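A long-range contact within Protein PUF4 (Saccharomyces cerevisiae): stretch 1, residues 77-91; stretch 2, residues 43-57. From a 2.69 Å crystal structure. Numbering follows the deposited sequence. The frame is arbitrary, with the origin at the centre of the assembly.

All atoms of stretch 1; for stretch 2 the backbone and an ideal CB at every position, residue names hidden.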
# COMPACT_ATOMS: atom_id res chain seq x y z
N ILE A 77 -4.01 10.64 -26.62
CA ILE A 77 -3.44 9.42 -27.17
C ILE A 77 -2.06 9.65 -27.76
O ILE A 77 -1.21 8.75 -27.75
CB ILE A 77 -4.39 8.76 -28.19
CG1 ILE A 77 -5.70 8.41 -27.50
CG2 ILE A 77 -3.77 7.51 -28.77
CD1 ILE A 77 -6.83 8.08 -28.43
N VAL A 78 -1.82 10.85 -28.27
CA VAL A 78 -0.53 11.19 -28.83
C VAL A 78 0.49 11.37 -27.71
O VAL A 78 1.63 10.89 -27.81
CB VAL A 78 -0.58 12.47 -29.70
CG1 VAL A 78 0.83 12.90 -30.11
CG2 VAL A 78 -1.46 12.25 -30.92
N LEU A 79 0.09 12.07 -26.66
CA LEU A 79 0.97 12.24 -25.51
C LEU A 79 1.33 10.88 -24.92
O LEU A 79 2.48 10.66 -24.51
CB LEU A 79 0.32 13.12 -24.44
CG LEU A 79 0.07 14.57 -24.86
CD1 LEU A 79 -0.30 15.45 -23.67
CD2 LEU A 79 1.29 15.13 -25.59
N THR A 80 0.37 9.97 -24.91
CA THR A 80 0.62 8.62 -24.39
C THR A 80 1.61 7.90 -25.28
O THR A 80 2.54 7.25 -24.79
CB THR A 80 -0.67 7.75 -24.27
OG1 THR A 80 -1.68 8.42 -23.50
CG2 THR A 80 -0.35 6.41 -23.60
N LYS A 81 1.43 8.00 -26.60
CA LYS A 81 2.31 7.28 -27.52
C LYS A 81 3.76 7.76 -27.46
O LYS A 81 4.68 6.96 -27.56
CB LYS A 81 1.78 7.32 -28.96
CG LYS A 81 0.55 6.44 -29.19
CD LYS A 81 0.05 6.51 -30.64
CE LYS A 81 -1.15 5.59 -30.86
NZ LYS A 81 -1.56 5.54 -32.30
N ILE A 82 3.94 9.06 -27.30
CA ILE A 82 5.27 9.65 -27.27
C ILE A 82 5.99 9.30 -25.99
O ILE A 82 7.20 9.00 -25.99
CB ILE A 82 5.19 11.20 -27.40
CG1 ILE A 82 4.82 11.60 -28.84
CG2 ILE A 82 6.49 11.86 -26.96
CD1 ILE A 82 4.68 13.09 -29.06
N SER A 83 5.26 9.33 -24.87
CA SER A 83 5.88 9.09 -23.58
C SER A 83 6.06 7.61 -23.26
O SER A 83 6.97 7.25 -22.52
CB SER A 83 5.11 9.79 -22.46
OG SER A 83 3.75 9.40 -22.45
N SER A 84 5.22 6.75 -23.85
CA SER A 84 5.16 5.34 -23.46
C SER A 84 6.49 4.57 -23.47
O SER A 84 6.71 3.73 -22.61
CB SER A 84 4.10 4.58 -24.26
OG SER A 84 4.40 4.59 -25.65
N PRO A 85 7.36 4.85 -24.45
CA PRO A 85 8.67 4.18 -24.47
C PRO A 85 9.60 4.63 -23.33
O PRO A 85 10.68 4.07 -23.15
CB PRO A 85 9.26 4.62 -25.81
CG PRO A 85 8.09 5.06 -26.63
CD PRO A 85 7.13 5.65 -25.66
N HIS A 86 9.19 5.64 -22.57
CA HIS A 86 10.06 6.18 -21.55
C HIS A 86 9.43 6.09 -20.17
O HIS A 86 9.77 6.84 -19.26
CB HIS A 86 10.40 7.62 -21.89
CG HIS A 86 11.05 7.76 -23.22
ND1 HIS A 86 10.36 8.13 -24.35
CD2 HIS A 86 12.33 7.54 -23.61
CE1 HIS A 86 11.19 8.15 -25.38
NE2 HIS A 86 12.39 7.80 -24.96
N PHE A 87 8.50 5.15 -20.02
CA PHE A 87 7.75 5.03 -18.79
C PHE A 87 8.64 4.72 -17.59
O PHE A 87 8.38 5.21 -16.51
CB PHE A 87 6.64 4.00 -18.94
CG PHE A 87 5.37 4.57 -19.48
CD1 PHE A 87 5.31 5.90 -19.86
CD2 PHE A 87 4.25 3.78 -19.63
CE1 PHE A 87 4.14 6.44 -20.36
CE2 PHE A 87 3.08 4.31 -20.13
CZ PHE A 87 3.02 5.64 -20.51
N VAL A 88 9.68 3.92 -17.79
CA VAL A 88 10.59 3.59 -16.69
C VAL A 88 11.29 4.84 -16.20
O VAL A 88 11.32 5.14 -15.01
CB VAL A 88 11.64 2.53 -17.10
CG1 VAL A 88 12.77 2.50 -16.10
CG2 VAL A 88 11.00 1.16 -17.22
N GLU A 89 11.86 5.59 -17.14
CA GLU A 89 12.53 6.83 -16.80
C GLU A 89 11.59 7.76 -16.05
O GLU A 89 11.96 8.37 -15.06
CB GLU A 89 13.03 7.51 -18.07
CG GLU A 89 13.64 8.87 -17.83
CD GLU A 89 13.84 9.66 -19.10
OE1 GLU A 89 13.75 9.08 -20.21
OE2 GLU A 89 14.07 10.88 -18.97
N ILE A 90 10.36 7.86 -16.54
CA ILE A 90 9.37 8.77 -15.98
C ILE A 90 8.92 8.31 -14.60
O ILE A 90 8.76 9.12 -13.69
CB ILE A 90 8.15 8.91 -16.90
CG1 ILE A 90 8.59 9.38 -18.29
CG2 ILE A 90 7.14 9.88 -16.32
CD1 ILE A 90 7.49 9.39 -19.31
N SER A 91 8.73 7.00 -14.44
CA SER A 91 8.26 6.43 -13.18
C SER A 91 9.29 6.50 -12.05
O SER A 91 8.91 6.51 -10.88
CB SER A 91 7.86 4.97 -13.39
OG SER A 91 6.74 4.86 -14.23
N UNK A 43 -0.89 24.64 -26.53
CA UNK A 43 0.09 24.09 -25.61
C UNK A 43 0.45 22.66 -25.99
O UNK A 43 1.61 22.26 -25.90
CB UNK A 43 -0.44 24.14 -24.18
N UNK A 44 -0.53 21.89 -26.44
CA UNK A 44 -0.27 20.55 -26.94
C UNK A 44 0.70 20.58 -28.12
O UNK A 44 1.67 19.83 -28.16
CB UNK A 44 -1.58 19.87 -27.35
N UNK A 45 0.44 21.46 -29.08
CA UNK A 45 1.29 21.51 -30.26
C UNK A 45 2.74 21.90 -29.95
O UNK A 45 3.66 21.39 -30.58
CB UNK A 45 0.70 22.50 -31.27
N UNK A 46 2.93 22.80 -28.99
CA UNK A 46 4.28 23.28 -28.69
C UNK A 46 5.04 22.49 -27.62
O UNK A 46 6.23 22.71 -27.44
CB UNK A 46 4.20 24.74 -28.25
N UNK A 47 4.36 21.57 -26.93
CA UNK A 47 5.03 20.77 -25.91
C UNK A 47 5.01 19.26 -26.16
O UNK A 47 5.68 18.51 -25.47
CB UNK A 47 4.39 21.06 -24.55
N UNK A 48 4.25 18.81 -27.15
CA UNK A 48 4.15 17.37 -27.40
C UNK A 48 5.51 16.68 -27.60
O UNK A 48 5.73 15.56 -27.15
CB UNK A 48 3.28 17.13 -28.63
N UNK A 49 6.43 17.35 -28.28
CA UNK A 49 7.70 16.72 -28.58
C UNK A 49 8.59 16.58 -27.35
O UNK A 49 9.58 15.85 -27.35
CB UNK A 49 8.43 17.52 -29.66
N UNK A 50 8.21 17.29 -26.30
CA UNK A 50 9.03 17.35 -25.11
C UNK A 50 8.30 16.82 -23.88
O UNK A 50 8.67 17.14 -22.76
CB UNK A 50 9.49 18.79 -24.87
N UNK A 51 7.28 15.99 -24.08
CA UNK A 51 6.46 15.57 -22.96
C UNK A 51 7.30 14.87 -21.89
O UNK A 51 7.14 15.16 -20.70
CB UNK A 51 5.34 14.65 -23.44
N UNK A 52 8.21 13.99 -22.29
CA UNK A 52 9.02 13.25 -21.33
C UNK A 52 9.82 14.21 -20.46
O UNK A 52 9.90 14.07 -19.23
CB UNK A 52 9.96 12.28 -22.05
N UNK A 53 10.38 15.21 -21.08
CA UNK A 53 11.20 16.11 -20.35
C UNK A 53 10.46 17.08 -19.51
O UNK A 53 10.95 17.52 -18.53
CB UNK A 53 12.11 16.87 -21.32
N UNK A 54 9.24 17.37 -19.88
CA UNK A 54 8.38 18.20 -19.05
C UNK A 54 7.71 17.38 -17.95
O UNK A 54 7.33 17.93 -16.92
CB UNK A 54 7.32 18.89 -19.91
N UNK A 55 7.57 16.08 -18.17
CA UNK A 55 6.95 15.19 -17.20
C UNK A 55 7.86 14.98 -16.01
O UNK A 55 7.39 14.84 -14.87
CB UNK A 55 6.60 13.85 -17.84
N UNK A 56 9.15 14.93 -16.28
CA UNK A 56 10.14 14.66 -15.25
C UNK A 56 10.74 15.97 -14.74
O UNK A 56 11.80 15.99 -14.10
CB UNK A 56 11.24 13.74 -15.79
N UNK A 57 10.06 17.07 -15.03
CA UNK A 57 10.53 18.38 -14.62
C UNK A 57 9.79 18.84 -13.39
O UNK A 57 8.60 18.52 -13.21
CB UNK A 57 10.37 19.40 -15.75

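Position 43 lies on a helix out of reach of stretch 1, which therefore says little about it; it is Ile43. At position 44 CA-to-CB points sideways and the ideal CB has nothing of stretch 1 within 5.5 Å, but Val78 and Leu79 offer apolar surface farther on. A small side chain would fall short, whereas a long aliphatic or aromatic one could bridge the gap. The residue is Phe44, chi1 t: its CZ lies 3.8 Å from Val78 CB, which sits at the ring edge, and its CE1 is 3.7 Å from Leu79 CD2.

Positions 45, 46 and 47 make no contact, and many residues would serve; they are Glu45, Glu46 and Thr47. The hydroxyl of Thr47 turns back along its own helix, OG1 donating to Ile43 O at 3.0 Å.

The ideal CB of position 48 is 4.1 Å from Leu79 CD2 and 4.3 Å from Ile82 CD1. An aliphatic beginning suits this surface, whether the chain stops there or continues to solvent. Lys48 does the latter: its CB packs 4.0 Å from Leu79 CD2 while its end leads away, and NZ forms a salt bridge with Glu45 OE1 at 2.8 Å. Positions 49 and 50 point away, allowing polar residues; they are Asp49 and Tyr50, the latter at the N-cap of the next helix.

Position 51 points toward Leu79, Ile82 and Ser83, with Leu79 CD2 and Ile82 CG2 each 4.6 Å from its ideal CB, and Ser83 CB at 5.0 Å. A small or beta-branched residue would fit such close quarters. Thr51 places CG2 3.5 Å from Leu79 CD2 and OG1 3.7 Å from Ser83 CB, without a hydrogen bond across the contact.

Position 52 faces His86 CB and Ile90 CD1, each 4.7 Å from its ideal CB. Valine, isoleucine or leucine would be reasonable. Val52 packs against several neighbours: CG2 is 3.7 Å from His86 ND1, and CG1 is 3.9 Å from Ile90 CG1 and 3.9 Å from Glu89 OE1.

Positions 53 and 54 leave the contact; they are Glu53 and Leu54. Position 55 points toward Ile90, whose CG2 is 4.3 Å from the ideal CB, with Ser83 farther along. A long, flexible apolar chain can span both, and Met55 does so: SD lies 3.7 Å from Ile90 CD1 and 4.1 Å from Ser83 CB.

Position 56 has left helical phi/psi and faces Ile90 and the Glu89 carboxylate, so a compact residue with polar character suits it. In Thr56, CG2 packs 3.8 Å from Ile90 CA, while OG1 donates to Val52 O at 3.0 Å. Position 57 is out of reach; Asp57 caps a backbone N just past the stretch.

Stretch 2 (43-57) IFEETKDYTVELMTD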
# COMPACT_ATOMS: atom_id res chain seq x y z
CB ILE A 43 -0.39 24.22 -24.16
CG1 ILE A 43 -0.36 25.69 -23.75
CG2 ILE A 43 0.47 23.38 -23.22
CD1 ILE A 43 -1.18 26.01 -22.53
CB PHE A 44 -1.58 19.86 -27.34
CG PHE A 44 -1.39 18.60 -28.15
CD1 PHE A 44 -1.18 17.37 -27.53
CD2 PHE A 44 -1.44 18.63 -29.54
CE1 PHE A 44 -1.02 16.21 -28.27
CE2 PHE A 44 -1.28 17.47 -30.29
CZ PHE A 44 -1.07 16.27 -29.66
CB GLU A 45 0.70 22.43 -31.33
CG GLU A 45 -0.60 21.95 -31.89
CD GLU A 45 -0.51 20.59 -32.58
OE1 GLU A 45 0.62 20.12 -32.84
OE2 GLU A 45 -1.58 20.01 -32.89
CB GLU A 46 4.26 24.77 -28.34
CG GLU A 46 3.91 25.65 -29.53
CD GLU A 46 4.30 27.08 -29.33
OE1 GLU A 46 5.48 27.33 -29.02
OE2 GLU A 46 3.42 27.96 -29.49
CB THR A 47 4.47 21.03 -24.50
OG1 THR A 47 3.25 20.30 -24.34
CG2 THR A 47 4.22 22.50 -24.26
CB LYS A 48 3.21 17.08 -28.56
CG LYS A 48 3.68 17.60 -29.90
CD LYS A 48 2.58 17.46 -30.95
CE LYS A 48 3.05 17.99 -32.31
NZ LYS A 48 2.03 17.70 -33.34
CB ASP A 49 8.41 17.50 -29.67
CG ASP A 49 7.83 17.23 -31.03
OD1 ASP A 49 7.63 16.04 -31.36
OD2 ASP A 49 7.57 18.21 -31.76
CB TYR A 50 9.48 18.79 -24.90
CG TYR A 50 10.06 19.39 -26.16
CD1 TYR A 50 11.36 19.09 -26.55
CD2 TYR A 50 9.31 20.22 -26.97
CE1 TYR A 50 11.90 19.61 -27.71
CE2 TYR A 50 9.84 20.76 -28.14
CZ TYR A 50 11.14 20.45 -28.50
OH TYR A 50 11.68 20.98 -29.66
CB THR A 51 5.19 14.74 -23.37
OG1 THR A 51 5.48 13.34 -23.44
CG2 THR A 51 4.63 15.20 -24.70
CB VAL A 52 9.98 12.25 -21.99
CG1 VAL A 52 10.65 11.39 -20.94
CG2 VAL A 52 9.25 11.38 -22.98
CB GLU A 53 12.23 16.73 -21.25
CG GLU A 53 13.19 17.63 -20.65
CD GLU A 53 14.15 18.11 -21.63
OE1 GLU A 53 14.04 17.73 -22.77
OE2 GLU A 53 15.00 18.89 -21.29
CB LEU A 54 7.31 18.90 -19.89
CG LEU A 54 7.86 19.81 -20.98
CD1 LEU A 54 6.74 20.51 -21.71
CD2 LEU A 54 8.82 20.82 -20.37
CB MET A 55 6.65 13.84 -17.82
CG MET A 55 5.30 13.73 -18.48
SD MET A 55 4.93 12.03 -19.00
CE MET A 55 3.18 12.14 -19.30
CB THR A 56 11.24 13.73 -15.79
OG1 THR A 56 11.82 14.29 -16.97
CG2 THR A 56 10.67 12.39 -16.13
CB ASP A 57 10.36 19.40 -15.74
CG ASP A 57 10.89 20.75 -15.37
OD1 ASP A 57 12.13 20.93 -15.38
OD2 ASP A 57 10.07 21.63 -15.04
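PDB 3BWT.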